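Local coordinates for protein orotidine 5'-phosphate decarboxylase (Streptomyces avermitilis, PDB 3V75) that probably catalyses the decarboxylation of orotidine 5'-phosphate to UMP, the last step of de novo UMP biosynthesis, in a TIM-barrel fold, at residues E25-G28 / A29-R33; L64-F67 / S68-V71; K83-S86 / A87-E90. All coordinates share one frame; numbering follows the deposited sequence. Where two conformers were deposited one is given.

Contact 1: E25-G28 / A29-R33; sequences EPFG and ARLSR
Phe27 lays one face of its ring under Leu31 one turn further on, at the N-terminal end of helix 27-38, which precedes the first strand of the TIM barrel. Leu31 CB stands over that face, 4.2 Å from the ring centroid and 17° off its normal, while Leu31 CD2 packs against Phe27 CZ. Having CG anti to the backbone N (chi1 176°) lets the ring run beside this neighbour. Both are large and apolar, suited to a buried side where Leu31 also meets Pro238 and Leu113. Pro26 is the N-cap: its nitrogen carries no hydrogen, so the helix start has one fewer N-H in need of an acceptor, and its carbonyl O accepts from Arg30 N at 3.0 Å. Arg30 bends at chi3 to bring NE back to Glu25 O (2.8 Å), the donor tilted 31° from the carbonyl plane, so the side chain ties down the residue ahead of the cap. The other guanidinium nitrogens are engaged further out, NH1 in a salt bridge with Asp144 and NH2 with Gly168 O. On the more exposed side Glu25 and Arg33 form a salt bridge, though the placing of Glu25 OE1 is doubtful; beside it, Glu25 OE2 lies 3.4 Å from Ala29 CB.

Contact 2: L64-F67 / S68-V71; sequences LERF and SRTV
Residues 64-67 and 68-71 are consecutive turns of helix 61-75, joined by i to i+4 backbone bonds such as Arg69 N to Glu65 O at 2.9 Å. Leu64 O takes two donors from Ser68, N at 3.0 Å and OG at 2.9 Å, on opposite faces of its carbonyl plane. With OG beside its own backbone N (chi1 -64°), this small buried serine satisfies its hydroxyl within the helix and can pack against Val99 and Phe89. Phe67 and Val71 lie side by side, Val71 CG2 over a ring face at 4.2 Å from the centroid; Trp55 also meets this ring. On the polar side Arg66 bends at chi2 and chi3, bringing NH2 to Thr70 OG1 at 3.0 Å with an N-H...O angle of 135°. Arg69 CD lies 3.4 Å above the Arg66 guanidinium plane, and the like charges come close; Glu73, salt-bridged to Arg69 NE and more weakly paired with Arg66, probably offsets them. An alanine in place of Arg66 would take away the donor to Thr70 OG1 and is likely to leave the Arg69 methylenes without their flat cover. The pattern is that of an amphipathic outer helix of a TIM barrel, apolar residues turned inward and arginines outward.

Contact 3: K83-S86 / A87-E90; sequences KPQS and AFFE
Gln85 OE1 accepts from Ala87 N at 2.9 Å, almost straight at 173° and on a lone pair in the carbonyl plane, a side-chain N-cap of the short helix 86-90. The bend at chi2 (47°) turns the amide back toward the helix start, a reach for which glutamine has both the length and the acceptor. Its CG packs against Phe88, 3.5 Å from CE2, with amide and ring planes nearly perpendicular. Ser86 OG gives its proton to Glu90 OE2 at 2.6 Å, using the anti lone pair of the carboxylate, while Ser86 O accepts from Phe89 N and Glu90 N. The buried Glu90 is held further out by two arginines: OE2 pairs with Arg120 of its own chain and OE1 with Arg120 of the second subunit, which would probably favour its charged form. Phe89 directs its ring edge at Gln85 O, CD2 lying 3.3 Å away, and Pro84 CB meets CE2 at 4.2 Å. Strand 81-84 of the TIM barrel passes at its C-terminal end into the helix, Gln85 lying beside Lys119, the predicted proton donor. The strand backbone bonds to Ile45 and Asp117, so it runs between strands 42-45 and 113-120, while Phe89 fits between helices 61-75 and 93-109.

In the fold
The three contacts follow one another along the chain from the entry helix into the second beta-alpha unit of the barrel. Contact 1 lies across the chain's centre from contact 3, their centres about 23 Å apart, and does not touch either of the others. Contacts 2 and 3 do meet, with centres about 12 Å apart: Ser68 OG packs on Phe89 CE1 at 3.5 Å, and Leu64 CD1 lies 3.6 Å from Phe88 O. Contact 3 is the one beside the active site, the Gln85 side chain being about 4 Å from that of Lys119, the predicted proton donor; it also reaches the second subunit, whose Thr126 packs on Gln85.

Contact 1: E25-G28 / A29-R33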
ATOM      1  N   GLU A  25     -14.500  22.159  -3.637  1.00 13.81           N
ATOM      2  CA  GLU A  25     -13.578  23.111  -3.014  1.00 15.18           C
ATOM      3  C   GLU A  25     -12.346  22.339  -2.494  1.00 11.06           C
ATOM      4  O   GLU A  25     -12.431  21.150  -2.195  1.00 11.88           O
ATOM      5  CB  GLU A  25     -14.327  23.866  -1.899  1.00 13.99           C
ATOM      6  CG  GLU A  25     -13.415  24.632  -0.904  1.00 34.16           C
ATOM      7  CD  GLU A  25     -14.110  25.477   0.190  1.00 45.78           C
ATOM      8  OE1 GLU A  25     -15.065  25.016   0.882  1.00 40.77           O
ATOM      9  OE2 GLU A  25     -13.612  26.628   0.358  1.00 44.43           O
ATOM     10  N   PRO A  26     -11.172  22.988  -2.439  1.00 11.28           N
ATOM     11  CA  PRO A  26      -9.959  22.271  -2.022  1.00  9.82           C
ATOM     12  C   PRO A  26     -10.101  21.581  -0.655  1.00 11.90           C
ATOM     13  O   PRO A  26     -10.758  22.136   0.250  1.00  9.93           O
ATOM     14  CB  PRO A  26      -8.894  23.379  -1.987  1.00 12.67           C
ATOM     15  CG  PRO A  26      -9.376  24.385  -3.008  1.00 15.11           C
ATOM     16  CD  PRO A  26     -10.877  24.360  -2.918  1.00 13.89           C
ATOM     17  N   PHE A  27      -9.532  20.385  -0.540  1.00  9.68           N
ATOM     18  CA  PHE A  27      -9.641  19.602   0.667  1.00  9.67           C
ATOM     19  C   PHE A  27      -9.249  20.369   1.941  1.00  9.18           C
ATOM     20  O   PHE A  27      -9.964  20.274   2.959  1.00  8.68           O
ATOM     21  CB  PHE A  27      -8.840  18.307   0.547  1.00  8.54           C
ATOM     22  CG  PHE A  27      -8.832  17.496   1.789  1.00  7.18           C
ATOM     23  CD1 PHE A  27      -9.994  16.883   2.229  1.00  7.80           C
ATOM     24  CD2 PHE A  27      -7.669  17.341   2.525  1.00  6.97           C
ATOM     25  CE1 PHE A  27      -9.987  16.098   3.396  1.00  7.60           C
ATOM     26  CE2 PHE A  27      -7.666  16.583   3.696  1.00  6.57           C
ATOM     27  CZ  PHE A  27      -8.837  15.981   4.135  1.00  7.62           C
ATOM     28  N   GLY A  28      -8.155  21.126   1.911  1.00  8.87           N
ATOM     29  CA  GLY A  28      -7.697  21.789   3.133  1.00  9.04           C
ATOM     30  C   GLY A  28      -8.788  22.732   3.642  1.00 10.36           C
ATOM     31  O   GLY A  28      -9.082  22.775   4.864  1.00 10.38           O
ATOM     32  N   ALA A  29      -9.401  23.496   2.735  1.00  9.31           N
ATOM     33  CA  ALA A  29     -10.476  24.393   3.103  1.00  9.71           C
ATOM     34  C   ALA A  29     -11.709  23.625   3.589  1.00 11.08           C
ATOM     35  O   ALA A  29     -12.357  24.024   4.581  1.00 10.48           O
ATOM     36  CB  ALA A  29     -10.859  25.292   1.915  1.00 11.36           C
ATOM     37  N   ARG A  30     -12.082  22.551   2.891  1.00 10.74           N
ATOM     38  CA  ARG A  30     -13.268  21.788   3.299  1.00  9.18           C
ATOM     39  C   ARG A  30     -13.047  21.138   4.669  1.00 10.76           C
ATOM     40  O   ARG A  30     -13.974  21.098   5.493  1.00  9.89           O
ATOM     41  CB  ARG A  30     -13.621  20.736   2.237  1.00 10.19           C
ATOM     42  CG  ARG A  30     -14.032  21.383   0.900  1.00 12.04           C
ATOM     43  CD  ARG A  30     -14.606  20.336  -0.077  1.00 11.20           C
ATOM     44  NE  ARG A  30     -13.618  19.312  -0.448  1.00 10.61           N
ATOM     45  CZ  ARG A  30     -13.735  18.006  -0.205  1.00  9.34           C
ATOM     46  NH1 ARG A  30     -14.805  17.528   0.437  1.00  9.72           N
ATOM     47  NH2 ARG A  30     -12.777  17.166  -0.584  1.00  9.90           N
ATOM     48  N   LEU A  31     -11.840  20.643   4.899  1.00  7.72           N
ATOM     49  CA  LEU A  31     -11.505  19.986   6.168  1.00  7.76           C
ATOM     50  C   LEU A  31     -11.545  21.021   7.321  1.00 10.34           C
ATOM     51  O   LEU A  31     -12.097  20.755   8.388  1.00  9.30           O
ATOM     52  CB  LEU A  31     -10.123  19.352   6.052  1.00  7.18           C
ATOM     53  CG  LEU A  31      -9.554  18.844   7.384  1.00  6.72           C
ATOM     54  CD1 LEU A  31     -10.438  17.682   7.890  1.00  9.79           C
ATOM     55  CD2 LEU A  31      -8.146  18.407   7.233  1.00  7.18           C
ATOM     56  N   SER A  32     -10.941  22.192   7.104  1.00  9.71           N
ATOM     57  CA  SER A  32     -10.930  23.262   8.111  0.70  9.64           C
ATOM     58  C   SER A  32     -12.377  23.614   8.480  1.00 12.85           C
ATOM     59  O   SER A  32     -12.723  23.737   9.687  1.00 12.12           O
ATOM     60  CB  SER A  32     -10.198  24.499   7.557  0.70 13.76           C
ATOM     61  OG  SER A  32     -10.189  25.557   8.510  0.70 14.10           O
ATOM     62  N   ARG A  33     -13.244  23.762   7.479  1.00 11.63           N
ATOM     63  CA  ARG A  33     -14.654  24.073   7.739  1.00 13.62           C
ATOM     64  C   ARG A  33     -15.371  22.939   8.478  1.00 12.58           C
ATOM     65  O   ARG A  33     -16.164  23.208   9.406  1.00 12.70           O
ATOM     66  CB  ARG A  33     -15.361  24.437   6.408  1.00 16.72           C
ATOM     67  CG  ARG A  33     -16.865  24.642   6.485  1.00 26.63           C
ATOM     68  CD  ARG A  33     -17.411  25.439   5.252  1.00 29.41           C
ATOM     69  NE  ARG A  33     -16.352  26.230   4.587  1.00 32.89           N
ATOM     70  CZ  ARG A  33     -15.710  25.822   3.484  1.00 33.71           C
ATOM     71  NH1 ARG A  33     -16.036  24.636   2.951  1.00 42.14           N
ATOM     72  NH2 ARG A  33     -14.740  26.577   2.915  1.00 37.07           N
TER

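Contact 2: L64-F67 / S68-V71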
ATOM      1  N   LEU A  64     -18.657  -7.611   9.008  1.00 12.96           N
ATOM      2  CA  LEU A  64     -18.012  -6.407   8.467  1.00 15.91           C
ATOM      3  C   LEU A  64     -19.041  -5.384   8.012  1.00 11.47           C
ATOM      4  O   LEU A  64     -18.951  -4.172   8.319  1.00 12.16           O
ATOM      5  CB  LEU A  64     -17.174  -6.813   7.245  1.00 13.83           C
ATOM      6  CG  LEU A  64     -16.470  -5.674   6.503  1.00 12.94           C
ATOM      7  CD1 LEU A  64     -15.165  -5.404   7.218  1.00 14.32           C
ATOM      8  CD2 LEU A  64     -16.149  -6.126   5.059  1.00 14.68           C
ATOM      9  N   GLU A  65     -20.012  -5.870   7.263  1.00 13.41           N
ATOM     10  CA  GLU A  65     -21.035  -5.018   6.705  1.00 11.99           C
ATOM     11  C   GLU A  65     -21.948  -4.408   7.791  1.00 15.97           C
ATOM     12  O   GLU A  65     -22.281  -3.219   7.737  1.00 13.14           O
ATOM     13  CB  GLU A  65     -21.844  -5.817   5.707  1.00 16.46           C
ATOM     14  CG  GLU A  65     -22.966  -5.077   5.067  1.00 19.27           C
ATOM     15  CD  GLU A  65     -23.721  -5.984   4.078  1.00 35.86           C
ATOM     16  OE1 GLU A  65     -24.042  -7.169   4.432  1.00 39.80           O
ATOM     17  OE2 GLU A  65     -24.038  -5.518   2.952  1.00 42.14           O
ATOM     18  N   ARG A  66     -22.360  -5.221   8.771  1.00 13.34           N
ATOM     19  CA  ARG A  66     -23.233  -4.701   9.833  1.00 14.12           C
ATOM     20  C   ARG A  66     -22.509  -3.636  10.674  1.00 12.07           C
ATOM     21  O   ARG A  66     -23.089  -2.594  11.034  1.00 11.88           O
ATOM     22  CB  ARG A  66     -23.685  -5.856  10.722  1.00 15.44           C
ATOM     23  CG  ARG A  66     -24.609  -5.418  11.850  1.00 16.42           C
ATOM     24  CD  ARG A  66     -25.910  -4.854  11.277  1.00 20.92           C
ATOM     25  NE  ARG A  66     -25.940  -3.378  11.252  1.00 23.73           N
ATOM     26  CZ  ARG A  66     -26.999  -2.659  10.851  1.00 31.95           C
ATOM     27  NH1 ARG A  66     -28.103  -3.289  10.444  1.00 28.69           N
ATOM     28  NH2 ARG A  66     -27.003  -1.316  10.908  1.00 27.52           N
ATOM     29  N   PHE A  67     -21.246  -3.905  10.982  1.00 10.73           N
ATOM     30  CA  PHE A  67     -20.410  -2.966  11.742  1.00 11.22           C
ATOM     31  C   PHE A  67     -20.333  -1.630  10.988  1.00 11.08           C
ATOM     32  O   PHE A  67     -20.575  -0.547  11.548  1.00 10.79           O
ATOM     33  CB  PHE A  67     -19.013  -3.564  11.880  1.00  9.94           C
ATOM     34  CG  PHE A  67     -18.024  -2.697  12.601  1.00 10.05           C
ATOM     35  CD1 PHE A  67     -17.308  -1.710  11.928  1.00 13.41           C
ATOM     36  CD2 PHE A  67     -17.761  -2.893  13.957  1.00 11.55           C
ATOM     37  CE1 PHE A  67     -16.377  -0.925  12.585  1.00 11.67           C
ATOM     38  CE2 PHE A  67     -16.799  -2.108  14.633  1.00 11.67           C
ATOM     39  CZ  PHE A  67     -16.117  -1.115  13.941  1.00 13.10           C
ATOM     40  N   SER A  68     -19.934  -1.706   9.723  1.00 11.22           N
ATOM     41  CA  SER A  68     -19.710  -0.506   8.924  1.00 10.10           C
ATOM     42  C   SER A  68     -20.998   0.312   8.759  1.00 10.17           C
ATOM     43  O   SER A  68     -21.003   1.554   8.898  1.00 11.55           O
ATOM     44  CB  SER A  68     -19.128  -0.936   7.568  1.00 11.81           C
ATOM     45  OG  SER A  68     -17.865  -1.544   7.782  1.00 12.70           O
ATOM     46  N   ARG A  69     -22.092  -0.380   8.502  1.00 12.37           N
ATOM     47  CA  ARG A  69     -23.362   0.285   8.347  1.00 14.97           C
ATOM     48  C   ARG A  69     -23.763   1.014   9.631  1.00 13.39           C
ATOM     49  O   ARG A  69     -24.250   2.149   9.583  1.00 14.85           O
ATOM     50  CB  ARG A  69     -24.425  -0.749   7.954  1.00 17.77           C
ATOM     51  CG  ARG A  69     -25.786  -0.158   7.853  1.00 19.45           C
ATOM     52  CD  ARG A  69     -26.777  -1.194   7.322  1.00 22.37           C
ATOM     53  NE  ARG A  69     -28.110  -0.632   7.482  1.00 28.83           N
ATOM     54  CZ  ARG A  69     -29.206  -1.188   6.990  1.00 35.53           C
ATOM     55  NH1 ARG A  69     -29.092  -2.329   6.300  1.00 31.03           N
ATOM     56  NH2 ARG A  69     -30.390  -0.594   7.194  1.00 35.50           N
ATOM     57  N   THR A  70     -23.576   0.365  10.774  1.00 13.04           N
ATOM     58  CA  THR A  70     -23.971   0.966  12.042  1.00 13.52           C
ATOM     59  C   THR A  70     -23.114   2.187  12.343  1.00 11.63           C
ATOM     60  O   THR A  70     -23.631   3.205  12.840  1.00 10.48           O
ATOM     61  CB  THR A  70     -23.836  -0.063  13.180  1.00 14.75           C
ATOM     62  OG1 THR A  70     -24.853  -1.043  12.999  1.00 16.78           O
ATOM     63  CG2 THR A  70     -23.963   0.606  14.557  1.00 16.03           C
ATOM     64  N   VAL A  71     -21.810   2.102  12.058  1.00 10.60           N
ATOM     65  CA  VAL A  71     -20.933   3.239  12.322  1.00  8.80           C
ATOM     66  C   VAL A  71     -21.394   4.451  11.548  1.00  8.79           C
ATOM     67  O   VAL A  71     -21.519   5.536  12.120  1.00  9.32           O
ATOM     68  CB  VAL A  71     -19.439   2.947  12.042  1.00  8.40           C
ATOM     69  CG1 VAL A  71     -18.605   4.242  12.173  1.00 10.77           C
ATOM     70  CG2 VAL A  71     -18.930   1.857  13.015  1.00 11.66           C
TER

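Contact 3: K83-S86 / A87-E90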
ATOM      1  N   LYS A  83     -12.230   7.663   8.990  1.00  5.05           N
ATOM      2  CA  LYS A  83     -11.045   7.065   8.376  1.00  5.17           C
ATOM      3  C   LYS A  83     -11.207   5.559   8.318  1.00  4.69           C
ATOM      4  O   LYS A  83     -10.831   4.847   9.247  1.00  5.19           O
ATOM      5  CB  LYS A  83      -9.779   7.460   9.138  1.00  4.90           C
ATOM      6  CG  LYS A  83      -8.486   6.920   8.488  1.00  4.73           C
ATOM      7  CD  LYS A  83      -7.231   7.479   9.131  1.00  5.63           C
ATOM      8  CE  LYS A  83      -6.906   6.842  10.484  1.00  8.64           C
ATOM      9  NZ  LYS A  83      -6.549   5.395  10.406  1.00  9.01           N
ATOM     10  N   PRO A  84     -11.794   5.042   7.232  1.00  5.52           N
ATOM     11  CA  PRO A  84     -11.796   3.582   7.091  1.00  5.62           C
ATOM     12  C   PRO A  84     -10.385   3.077   6.878  1.00  3.94           C
ATOM     13  O   PRO A  84      -9.614   3.708   6.149  1.00  5.19           O
ATOM     14  CB  PRO A  84     -12.625   3.329   5.824  1.00  6.13           C
ATOM     15  CG  PRO A  84     -12.588   4.647   5.093  1.00  7.57           C
ATOM     16  CD  PRO A  84     -12.449   5.731   6.110  1.00  5.95           C
ATOM     17  N   GLN A  85     -10.057   1.938   7.483  1.00  5.01           N
ATOM     18  CA  GLN A  85      -8.768   1.280   7.257  1.00  4.29           C
ATOM     19  C   GLN A  85      -8.994   0.163   6.248  1.00  4.46           C
ATOM     20  O   GLN A  85      -9.609  -0.847   6.543  1.00  4.87           O
ATOM     21  CB  GLN A  85      -8.183   0.740   8.579  1.00  4.82           C
ATOM     22  CG  GLN A  85      -6.978  -0.177   8.437  1.00  4.94           C
ATOM     23  CD  GLN A  85      -5.944   0.383   7.484  1.00  4.88           C
ATOM     24  OE1 GLN A  85      -5.746  -0.170   6.375  1.00  5.51           O
ATOM     25  NE2 GLN A  85      -5.289   1.469   7.879  1.00  6.50           N
ATOM     26  N   SER A  86      -8.465   0.381   5.040  1.00  4.31           N
ATOM     27  CA  SER A  86      -8.696  -0.509   3.910  1.00  5.03           C
ATOM     28  C   SER A  86      -8.363  -1.968   4.230  1.00  5.24           C
ATOM     29  O   SER A  86      -9.068  -2.867   3.765  1.00  5.19           O
ATOM     30  CB  SER A  86      -7.843  -0.038   2.723  1.00  6.03           C
ATOM     31  OG  SER A  86      -8.197  -0.755   1.561  1.00  6.80           O
ATOM     32  N   ALA A  87      -7.293  -2.219   4.980  1.00  4.42           N
ATOM     33  CA  ALA A  87      -6.865  -3.604   5.189  1.00  5.23           C
ATOM     34  C   ALA A  87      -7.952  -4.489   5.786  1.00  4.71           C
ATOM     35  O   ALA A  87      -8.047  -5.670   5.487  1.00  5.71           O
ATOM     36  CB  ALA A  87      -5.605  -3.669   6.072  1.00  5.57           C
ATOM     37  N   PHE A  88      -8.758  -3.904   6.681  1.00  5.01           N
ATOM     38  CA  PHE A  88      -9.777  -4.695   7.373  1.00  5.43           C
ATOM     39  C   PHE A  88     -10.925  -5.100   6.448  1.00  7.52           C
ATOM     40  O   PHE A  88     -11.657  -6.030   6.751  1.00  9.09           O
ATOM     41  CB  PHE A  88     -10.302  -3.951   8.610  1.00  6.25           C
ATOM     42  CG  PHE A  88      -9.216  -3.647   9.617  1.00  6.78           C
ATOM     43  CD1 PHE A  88      -8.317  -4.629  10.009  1.00 11.61           C
ATOM     44  CD2 PHE A  88      -9.107  -2.385  10.187  1.00  8.39           C
ATOM     45  CE1 PHE A  88      -7.293  -4.320  10.966  1.00 10.99           C
ATOM     46  CE2 PHE A  88      -8.116  -2.105  11.107  1.00  8.91           C
ATOM     47  CZ  PHE A  88      -7.220  -3.070  11.476  1.00  8.92           C
ATOM     48  N   PHE A  89     -11.066  -4.389   5.326  1.00  6.62           N
ATOM     49  CA  PHE A  89     -12.040  -4.726   4.289  1.00  7.72           C
ATOM     50  C   PHE A  89     -11.380  -5.692   3.271  1.00  7.69           C
ATOM     51  O   PHE A  89     -11.988  -6.667   2.835  1.00  9.12           O
ATOM     52  CB  PHE A  89     -12.511  -3.429   3.603  1.00  7.09           C
ATOM     53  CG  PHE A  89     -13.256  -2.506   4.512  1.00  7.18           C
ATOM     54  CD1 PHE A  89     -14.659  -2.503   4.533  1.00  6.61           C
ATOM     55  CD2 PHE A  89     -12.563  -1.667   5.376  1.00  6.45           C
ATOM     56  CE1 PHE A  89     -15.370  -1.661   5.391  1.00  7.32           C
ATOM     57  CE2 PHE A  89     -13.264  -0.803   6.245  1.00  7.11           C
ATOM     58  CZ  PHE A  89     -14.685  -0.807   6.246  1.00  7.92           C
ATOM     59  N   GLU A  90     -10.120  -5.401   2.908  1.00  6.21           N
ATOM     60  CA  GLU A  90      -9.435  -6.173   1.866  1.00  6.19           C
ATOM     61  C   GLU A  90      -9.265  -7.622   2.262  1.00  7.58           C
ATOM     62  O   GLU A  90      -9.147  -8.502   1.401  1.00  8.24           O
ATOM     63  CB  GLU A  90      -8.043  -5.595   1.595  1.00  6.33           C
ATOM     64  CG  GLU A  90      -8.049  -4.239   0.976  1.00  7.12           C
ATOM     65  CD  GLU A  90      -6.647  -3.758   0.682  1.00  5.02           C
ATOM     66  OE1 GLU A  90      -5.791  -4.584   0.278  1.00  7.07           O
ATOM     67  OE2 GLU A  90      -6.376  -2.551   0.878  1.00  5.52           O
TER